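N-acylethanolamine-hydrolyzing acid amidase beta-subunit (Caenorhabditis elegans, PDB 6DY3) hydrolyses N-acylethanolamines such as N-palmitoylethanolamine to free fatty acid and ethanolamine, as the nucleophile-bearing subunit of an autocatalytically cleaved heterodimer. Local coordinates at the glycan on A:Asn29. Numbering follows the deposited sequence. Chains: chain A, N-acylethanolamine-hydrolyzing acid amidase beta-subunit; chain B, N-acylethanolamine-hydrolyzing acid amidase alpha-subunit.

The glycan on A:Asn29. Residues chain B 38-39; chain A 25, 28-29. With NAG (2-acetamido-2-deoxy-beta-D-glucopyranose), chain C; NAG (2-acetamido-2-deoxy-beta-D-glucopyranose), chain D; FUC (alpha-L-fucopyranose), chain E.
The acetamido nitrogen N2 of NAG (chain C) is the best-held polar atom across the sugar-protein contact of this N-glycosylation site, gripped by one hydrogen bond, which it gives to the backbone carbonyl O of A:Glu25 at 2.8 Å. The bond is bent, 138° at the hydrogen, and the donor stands well above the carbonyl plane. One residue back from the sugar-bearing asparagine, A:Lys28 runs out extended, its CD passing 3.8 Å from the acetamido methyl C8 of NAG (chain C). NZ of A:Lys28 makes a salt bridge of 2.9 Å to OE2 of A:Glu25, approaching from above the carboxylate plane; the bend at chi2 (-59°) brings that carboxylate round beside the methyl, so the pair borders the acetyl group. The sugar itself is covalently linked through C1 to ND2 of A:Asn29. Across the subunit boundary B:Tyr39 stacks on this side chain, ring and amide planes 24° apart, with CB of A:Asn29 over the ring centre, and CE1 of B:Tyr39 lies beside the ring oxygen O5 and C1 of NAG (chain C). An alanine at B:Tyr39 removes the ring, and the asparagine-sugar linkage would probably be less firmly oriented. CD, the carboxylate carbon of B:Glu38, lies over the opposite face, toward the rim; the chain is extended, CG anti to the backbone N, and CG of B:Glu38 lies 3.6 Å from C5 of FUC, the core fucose. That fucose and the second NAG are poorly ordered; O3 of NAG (chain C) gives a hydrogen bond of 2.7 Å to the ring oxygen O5 of NAG (chain D), which barely touches protein. In the fold, A:Asn29 directly follows helix 24-28, facing the alpha-subunit link between helices 30-36 and 40-48; the centre of the site lies about 18 Å from the nucleophile A:Cys1.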
# COMPACT_ATOMS: atom_id res chain seq x y z
N GLU B 38 0.34 18.08 14.72
CA GLU B 38 1.15 19.19 14.24
C GLU B 38 1.27 19.19 12.72
O GLU B 38 1.30 20.25 12.09
CB GLU B 38 2.53 19.12 14.90
CG GLU B 38 3.57 20.08 14.35
CD GLU B 38 4.99 19.68 14.74
OE1 GLU B 38 5.15 18.71 15.52
OE2 GLU B 38 5.94 20.33 14.26
N TYR B 39 1.34 18.00 12.12
CA TYR B 39 1.61 17.88 10.69
C TYR B 39 0.35 17.81 9.84
O TYR B 39 0.42 18.03 8.63
CB TYR B 39 2.45 16.63 10.41
CG TYR B 39 3.72 16.56 11.22
CD1 TYR B 39 4.80 17.37 10.92
CD2 TYR B 39 3.85 15.66 12.27
CE1 TYR B 39 5.97 17.30 11.65
CE2 TYR B 39 5.02 15.59 13.01
CZ TYR B 39 6.07 16.41 12.69
OH TYR B 39 7.23 16.34 13.42
N GLU A 25 8.69 14.39 1.73
CA GLU A 25 9.15 14.72 3.07
C GLU A 25 7.99 14.93 4.04
O GLU A 25 8.10 14.61 5.23
CB GLU A 25 10.04 15.97 3.01
CG GLU A 25 11.27 15.79 2.13
CD GLU A 25 12.18 14.65 2.57
OE1 GLU A 25 12.61 14.65 3.74
OE2 GLU A 25 12.46 13.76 1.74
N LYS A 28 6.75 11.48 5.36
CA LYS A 28 7.63 10.75 6.26
C LYS A 28 7.28 11.01 7.72
O LYS A 28 7.38 10.11 8.56
CB LYS A 28 9.09 11.13 6.00
CG LYS A 28 9.64 10.65 4.67
CD LYS A 28 11.07 11.08 4.48
CE LYS A 28 11.64 10.54 3.19
NZ LYS A 28 12.97 11.13 2.85
N ASN A 29 6.86 12.24 8.03
CA ASN A 29 6.53 12.61 9.40
C ASN A 29 5.28 11.93 9.93
O ASN A 29 5.03 12.01 11.14
CB ASN A 29 6.35 14.12 9.49
CG ASN A 29 7.66 14.89 9.49
OD1 ASN A 29 8.68 14.40 9.96
ND2 ASN A 29 7.62 16.09 8.94
C1 NAG C . 8.77 16.95 8.90
C2 NAG C . 9.24 17.31 7.48
C3 NAG C . 10.24 18.47 7.50
C4 NAG C . 9.73 19.62 8.36
C5 NAG C . 9.32 19.11 9.73
C6 NAG C . 8.71 20.16 10.63
C7 NAG C . 10.83 15.45 7.35
C8 NAG C . 11.33 14.30 6.54
N2 NAG C . 9.83 16.15 6.82
O3 NAG C . 10.45 18.92 6.17
O4 NAG C . 10.75 20.61 8.51
O5 NAG C . 8.31 18.11 9.56
O6 NAG C . 8.48 21.39 9.96
O7 NAG C . 11.32 15.74 8.44
C1 NAG D . 10.35 21.82 7.81
C2 NAG D . 11.24 22.99 8.21
C3 NAG D . 10.75 24.25 7.50
C4 NAG D . 10.71 24.03 5.99
C5 NAG D . 9.99 22.73 5.61
C6 NAG D . 10.23 22.35 4.16
C7 NAG D . 12.32 22.88 10.41
C8 NAG D . 12.19 23.16 11.87
N2 NAG D . 11.26 23.19 9.65
O3 NAG D . 11.60 25.34 7.82
O4 NAG D . 10.03 25.11 5.37
O5 NAG D . 10.46 21.62 6.39
O6 NAG D . 10.07 23.46 3.30
O7 NAG D . 13.34 22.38 9.93
C1 FUC E . 7.23 22.06 10.28
C2 FUC E . 6.38 22.02 8.95
C3 FUC E . 4.91 21.72 9.22
C4 FUC E . 4.44 22.47 10.45
C5 FUC E . 5.17 21.92 11.68
C6 FUC E . 5.21 22.93 12.83
O2 FUC E . 6.91 21.11 8.00
O3 FUC E . 4.10 22.15 8.11
O4 FUC E . 4.70 23.85 10.31
O5 FUC E . 6.54 21.49 11.41